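Long-range contacts in TCP pilus virulence regulatory protein (Vibrio cholerae, PDB 3GBG), which probably activates transcription of toxin-coregulated pilus and other virulence genes as an AraC-family DNA-binding regulator whose activity is tuned by bound fatty acid: residues Q8-R13 with F268-V273; M32-S37 with S82-S87. All coordinates share one frame; numbering follows the deposited sequence.

Contact 1. Residues Q8-R13 with F268-V273; sequences QTNVYR and FMLTGV. With PAM (palmitoleic acid), chain B.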
# COMPACT_ATOMS: atom_id res chain seq x y z
N GLN A 8 -6.01 -9.76 -0.36
CA GLN A 8 -6.71 -9.09 -1.46
C GLN A 8 -5.66 -8.87 -2.55
O GLN A 8 -4.68 -8.15 -2.33
CB GLN A 8 -7.27 -7.75 -0.97
CG GLN A 8 -8.39 -7.16 -1.82
CD GLN A 8 -7.89 -6.64 -3.15
OE1 GLN A 8 -8.27 -7.13 -4.21
NE2 GLN A 8 -7.05 -5.61 -3.09
N THR A 9 -5.85 -9.48 -3.71
CA THR A 9 -4.86 -9.36 -4.79
C THR A 9 -5.35 -8.76 -6.11
O THR A 9 -6.50 -8.94 -6.51
CB THR A 9 -4.24 -10.73 -5.11
OG1 THR A 9 -5.24 -11.59 -5.66
CG2 THR A 9 -3.67 -11.37 -3.86
N ASN A 10 -4.46 -8.04 -6.78
CA ASN A 10 -4.76 -7.44 -8.06
C ASN A 10 -3.55 -7.58 -8.98
O ASN A 10 -2.42 -7.69 -8.52
CB ASN A 10 -5.10 -5.95 -7.91
CG ASN A 10 -6.31 -5.72 -7.03
OD1 ASN A 10 -6.19 -5.53 -5.82
ND2 ASN A 10 -7.49 -5.75 -7.64
N VAL A 11 -3.80 -7.61 -10.29
CA VAL A 11 -2.74 -7.73 -11.27
C VAL A 11 -2.88 -6.57 -12.25
O VAL A 11 -3.95 -6.35 -12.81
CB VAL A 11 -2.81 -9.06 -12.05
CG1 VAL A 11 -1.61 -9.19 -12.99
CG2 VAL A 11 -2.84 -10.23 -11.08
N TYR A 12 -1.79 -5.83 -12.43
CA TYR A 12 -1.79 -4.68 -13.33
C TYR A 12 -0.84 -4.88 -14.49
O TYR A 12 0.30 -5.34 -14.32
CB TYR A 12 -1.39 -3.41 -12.58
CG TYR A 12 -2.26 -3.09 -11.38
CD1 TYR A 12 -1.89 -3.49 -10.10
CD2 TYR A 12 -3.46 -2.42 -11.55
CE1 TYR A 12 -2.70 -3.21 -9.00
CE2 TYR A 12 -4.28 -2.13 -10.46
CZ TYR A 12 -3.89 -2.53 -9.19
OH TYR A 12 -4.71 -2.26 -8.12
N ARG A 13 -1.31 -4.53 -15.68
CA ARG A 13 -0.52 -4.65 -16.90
C ARG A 13 0.43 -3.45 -16.98
O ARG A 13 0.05 -2.33 -16.66
CB ARG A 13 -1.48 -4.64 -18.11
CG ARG A 13 -0.82 -4.73 -19.48
CD ARG A 13 -0.58 -6.17 -19.89
NE ARG A 13 -0.72 -6.35 -21.33
CZ ARG A 13 -1.83 -6.09 -22.01
NH1 ARG A 13 -2.90 -5.63 -21.38
NH2 ARG A 13 -1.87 -6.28 -23.32
N PHE A 268 -10.53 1.17 -14.79
CA PHE A 268 -10.44 0.34 -15.98
C PHE A 268 -9.34 -0.71 -15.81
O PHE A 268 -9.47 -1.84 -16.27
CB PHE A 268 -10.16 1.22 -17.21
CG PHE A 268 -9.86 0.45 -18.47
CD1 PHE A 268 -8.54 0.23 -18.87
CD2 PHE A 268 -10.89 -0.07 -19.25
CE1 PHE A 268 -8.26 -0.48 -20.03
CE2 PHE A 268 -10.62 -0.79 -20.41
CZ PHE A 268 -9.30 -1.00 -20.81
N MET A 269 -8.26 -0.32 -15.14
CA MET A 269 -7.15 -1.23 -14.91
C MET A 269 -7.56 -2.36 -13.96
O MET A 269 -6.88 -3.38 -13.88
CB MET A 269 -5.95 -0.48 -14.34
CG MET A 269 -5.54 0.73 -15.15
SD MET A 269 -4.02 1.50 -14.54
CE MET A 269 -2.91 1.22 -15.93
N LEU A 270 -8.65 -2.16 -13.24
CA LEU A 270 -9.14 -3.16 -12.31
C LEU A 270 -9.88 -4.27 -13.05
O LEU A 270 -10.52 -5.12 -12.43
CB LEU A 270 -10.07 -2.54 -11.26
CG LEU A 270 -9.46 -1.56 -10.25
CD1 LEU A 270 -10.53 -1.12 -9.26
CD2 LEU A 270 -8.30 -2.22 -9.52
N THR A 271 -9.79 -4.25 -14.37
CA THR A 271 -10.45 -5.26 -15.19
C THR A 271 -9.56 -6.48 -15.39
O THR A 271 -9.97 -7.60 -15.10
CB THR A 271 -10.83 -4.69 -16.58
OG1 THR A 271 -11.80 -3.65 -16.42
CG2 THR A 271 -11.41 -5.79 -17.46
N GLY A 272 -8.35 -6.26 -15.88
CA GLY A 272 -7.43 -7.36 -16.10
C GLY A 272 -7.66 -7.98 -17.47
O GLY A 272 -8.80 -8.20 -17.88
N VAL A 273 -6.58 -8.27 -18.17
CA VAL A 273 -6.65 -8.86 -19.50
C VAL A 273 -6.19 -10.32 -19.48
O VAL A 273 -5.95 -10.90 -18.42
CB VAL A 273 -5.78 -8.07 -20.50
CG1 VAL A 273 -4.33 -8.07 -20.05
CG2 VAL A 273 -5.91 -8.68 -21.89
C1 PAM B . -3.42 -0.93 -5.14
O1 PAM B . -3.63 -1.98 -5.77
O2 PAM B . -3.66 -0.92 -3.91
C2 PAM B . -2.92 0.32 -5.85
C3 PAM B . -1.73 0.91 -5.08
C4 PAM B . -0.46 0.86 -5.91
C5 PAM B . 0.73 0.40 -5.08
C6 PAM B . 1.33 -0.88 -5.64
C7 PAM B . 2.61 -0.60 -6.41
C8 PAM B . 2.73 -1.50 -7.64
C9 PAM B . 3.19 -0.70 -8.86
C10 PAM B . 2.46 -0.59 -9.96
C11 PAM B . 1.08 -1.26 -10.11
C12 PAM B . -0.05 -0.31 -9.75
C13 PAM B . -0.51 0.49 -10.97
C14 PAM B . -1.49 1.57 -10.56
C15 PAM B . -1.94 2.37 -11.77
C16 PAM B . -1.23 3.72 -11.82
O HOH W 1 -4.19 -4.10 -15.80

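Contact 2. Residues M32-S37 with S82-S87; sequences MFWIDS and SVITIS. With PAM (palmitoleic acid), chain B.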
# COMPACT_ATOMS: atom_id res chain seq x y z
N MET A 32 2.39 -5.85 -0.74
CA MET A 32 3.61 -6.38 -1.33
C MET A 32 3.35 -6.56 -2.81
O MET A 32 2.25 -6.95 -3.20
CB MET A 32 4.01 -7.71 -0.67
CG MET A 32 2.96 -8.80 -0.70
SD MET A 32 3.55 -10.27 0.22
CE MET A 32 3.73 -9.59 1.85
N PHE A 33 4.33 -6.23 -3.64
CA PHE A 33 4.16 -6.38 -5.07
C PHE A 33 5.45 -6.83 -5.72
O PHE A 33 6.52 -6.75 -5.13
CB PHE A 33 3.69 -5.08 -5.72
CG PHE A 33 4.71 -3.96 -5.68
CD1 PHE A 33 4.73 -3.07 -4.61
CD2 PHE A 33 5.61 -3.79 -6.73
CE1 PHE A 33 5.65 -2.01 -4.58
CE2 PHE A 33 6.53 -2.74 -6.72
CZ PHE A 33 6.55 -1.84 -5.64
N TRP A 34 5.32 -7.31 -6.96
CA TRP A 34 6.48 -7.78 -7.71
C TRP A 34 6.06 -7.96 -9.16
O TRP A 34 4.87 -8.08 -9.46
CB TRP A 34 6.98 -9.10 -7.12
CG TRP A 34 6.06 -10.25 -7.33
CD1 TRP A 34 6.01 -11.06 -8.43
CD2 TRP A 34 5.00 -10.68 -6.47
NE1 TRP A 34 4.99 -11.97 -8.30
CE2 TRP A 34 4.35 -11.75 -7.11
CE3 TRP A 34 4.53 -10.25 -5.22
CZ2 TRP A 34 3.25 -12.41 -6.53
CZ3 TRP A 34 3.45 -10.91 -4.65
CH2 TRP A 34 2.82 -11.97 -5.31
N ILE A 35 7.05 -7.98 -10.05
CA ILE A 35 6.77 -8.17 -11.47
C ILE A 35 6.83 -9.66 -11.79
O ILE A 35 7.59 -10.41 -11.17
CB ILE A 35 7.77 -7.38 -12.35
CG1 ILE A 35 9.21 -7.76 -12.01
CG2 ILE A 35 7.58 -5.87 -12.10
CD1 ILE A 35 10.24 -7.01 -12.83
N ASP A 36 6.02 -10.09 -12.75
CA ASP A 36 5.96 -11.50 -13.11
C ASP A 36 7.09 -11.91 -14.05
O ASP A 36 7.44 -13.08 -14.14
CB ASP A 36 4.61 -11.81 -13.77
CG ASP A 36 4.50 -11.26 -15.18
OD1 ASP A 36 5.09 -10.20 -15.47
OD2 ASP A 36 3.81 -11.89 -16.00
N SER A 37 7.67 -10.93 -14.73
CA SER A 37 8.76 -11.20 -15.66
C SER A 37 9.44 -9.90 -16.07
O SER A 37 8.98 -8.81 -15.70
CB SER A 37 8.21 -11.90 -16.91
OG SER A 37 7.35 -11.03 -17.63
N SER A 82 1.92 -7.89 -9.80
CA SER A 82 0.97 -8.49 -8.87
C SER A 82 1.03 -7.73 -7.55
O SER A 82 2.11 -7.47 -7.04
CB SER A 82 1.33 -9.96 -8.63
OG SER A 82 1.24 -10.71 -9.83
N VAL A 83 -0.14 -7.37 -7.02
CA VAL A 83 -0.19 -6.65 -5.76
C VAL A 83 -1.06 -7.37 -4.74
O VAL A 83 -2.25 -7.60 -4.98
CB VAL A 83 -0.71 -5.21 -5.95
CG1 VAL A 83 -0.64 -4.45 -4.63
CG2 VAL A 83 0.10 -4.49 -7.02
N ILE A 84 -0.46 -7.71 -3.61
CA ILE A 84 -1.16 -8.41 -2.54
C ILE A 84 -1.40 -7.48 -1.36
O ILE A 84 -0.47 -6.88 -0.83
CB ILE A 84 -0.33 -9.59 -2.02
CG1 ILE A 84 -0.16 -10.62 -3.12
CG2 ILE A 84 -1.01 -10.19 -0.79
CD1 ILE A 84 0.69 -11.79 -2.69
N THR A 85 -2.65 -7.39 -0.94
CA THR A 85 -3.00 -6.56 0.20
C THR A 85 -3.38 -7.51 1.34
O THR A 85 -4.25 -8.36 1.18
CB THR A 85 -4.16 -5.62 -0.15
OG1 THR A 85 -3.82 -4.87 -1.32
CG2 THR A 85 -4.40 -4.64 0.99
N ILE A 86 -2.71 -7.36 2.47
CA ILE A 86 -2.96 -8.22 3.63
C ILE A 86 -3.90 -7.56 4.64
O ILE A 86 -3.74 -6.38 4.96
CB ILE A 86 -1.63 -8.55 4.35
CG1 ILE A 86 -0.58 -9.01 3.32
CG2 ILE A 86 -1.85 -9.64 5.38
CD1 ILE A 86 0.79 -9.29 3.92
N SER A 87 -4.87 -8.32 5.13
CA SER A 87 -5.83 -7.80 6.10
C SER A 87 -5.17 -7.65 7.47
O SER A 87 -4.21 -8.35 7.77
CB SER A 87 -7.03 -8.75 6.23
OG SER A 87 -6.63 -9.97 6.83
C1 PAM B . -3.42 -0.93 -5.14
O1 PAM B . -3.63 -1.98 -5.77
O2 PAM B . -3.66 -0.92 -3.91
C2 PAM B . -2.92 0.32 -5.85
C3 PAM B . -1.73 0.91 -5.08
C4 PAM B . -0.46 0.86 -5.91
C5 PAM B . 0.73 0.40 -5.08
C6 PAM B . 1.33 -0.88 -5.64
C7 PAM B . 2.61 -0.60 -6.41
C8 PAM B . 2.73 -1.50 -7.64
C9 PAM B . 3.19 -0.70 -8.86
C10 PAM B . 2.46 -0.59 -9.96
C11 PAM B . 1.08 -1.26 -10.11
C12 PAM B . -0.05 -0.31 -9.75
C13 PAM B . -0.51 0.49 -10.97
C14 PAM B . -1.49 1.57 -10.56
C15 PAM B . -1.94 2.37 -11.77
C16 PAM B . -1.23 3.72 -11.82
O HOH W 2 3.65 -10.74 -11.06

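Contact 1. Residues Q8-R13 with F268-V273
The wall of the fatty-acid pocket, where the edge strand of the cupin-like domain meets the end of helix 263-269 and the residues that follow it, brings Tyr-12 against Met-269 and Leu-270. CB of Met-269 lies near the plane of the Tyr-12 ring, at its edge, 4.2 Å from CD2. The Leu-270 side chain runs beside the tyrosine in the same direction, its CD2 4.1 Å from Tyr-12 CE2. Over one face of the ring passes the palmitoleate chain, C12 being 3.7 Å from CD1. Tyrosine suits this place because a greasy ring carries a polar end: its OH donates to carboxylate O1 of the ligand at 2.6 Å and is also hydrogen-bonded to Tyr-266. Lys-31 and Lys-230 bind the same carboxylate. Thioether and acyl chain meet at Met-269 SD and ligand C15, 3.6 Å apart, where a flexible unbranched residue can follow the lipid. Toward the surface, a water accepts from Arg-13 N at 2.9 Å and donates weakly to Met-269 O. Apolar contacts and this water bridge link the segments, and Tyr-12 and Met-269 both touch the lipid, which is consistent with the ligand contributing to how strand and helix end are held.

Contact 2. Residues M32-S37 with S82-S87
Four backbone hydrogen bonds tie Met-32 to Ile-84 and Trp-34 to Ser-82. The straightest runs from Ile-84 N to Met-32 O, 2.8 Å long with an N-H...O angle of 175°. Between these pairs sits the non-hydrogen-bonded pair Phe-33 and Val-83, where Phe-33 CA approaches Ser-82 O in a CA-H...O contact. The strands run antiparallel, their axes at 168°, in the five-stranded sheet of the cupin-like domain, 31-35 in the middle and 79-86 between it and edge strand 7-14.

On the face carrying Trp-34 the indole makes two kinds of contact. Its CG stands between the backbone N and the carbonyl carbon (chi1 69°), which swings the indole over the neighbouring strand. Ser-82 CB makes a CH-pi contact, 4.0 Å from the centroid of the six-membered ring; serine is small enough to lie beneath it, and its OG lies 2.7 Å from a water that also donates weakly to Trp-34 O. Ile-84 CD1 meets the indole edge, in its plane and 3.4 Å from CH2. Apolar packing continues as Met-32 CG rests on Ile-84 CB and Met-32 CE touches Ile-86 CD1 at 3.6 Å; helix 123-131 covers this side through Leu-127 and Val-131.

Contacts with the lipid fall to the opposite face, where Phe-33 and Val-83 line its pocket. Palmitoleate C8 lies over the phenyl ring, 3.7 Å from CG, and Val-83 CG2 fills in beside Phe-33 CB.

Overall arrangement
The two contacts lie with their centres 11 Å apart and both reach one five-stranded antiparallel sheet, contact 1 through strand 7-14 alone; in it strand 79-86 is flanked by 7-14 and 31-35. Contact 1 joins residues 255 apart, from near the N-terminus to the C-terminal tail; both strands of contact 2 fall within that span. Gln-8 O to Thr-85 N and Asn-10 O to Val-83 N are probable hydrogen bonds stitching the contacts together, and Tyr-12 packs on Val-83. Contact 2 is buried in the cupin-like domain, whereas contact 1 lies nearer the surface, where the AraC-family C-terminal part meets it. Both touch palmitoleate, which is lined by the sheet face and by the helix end.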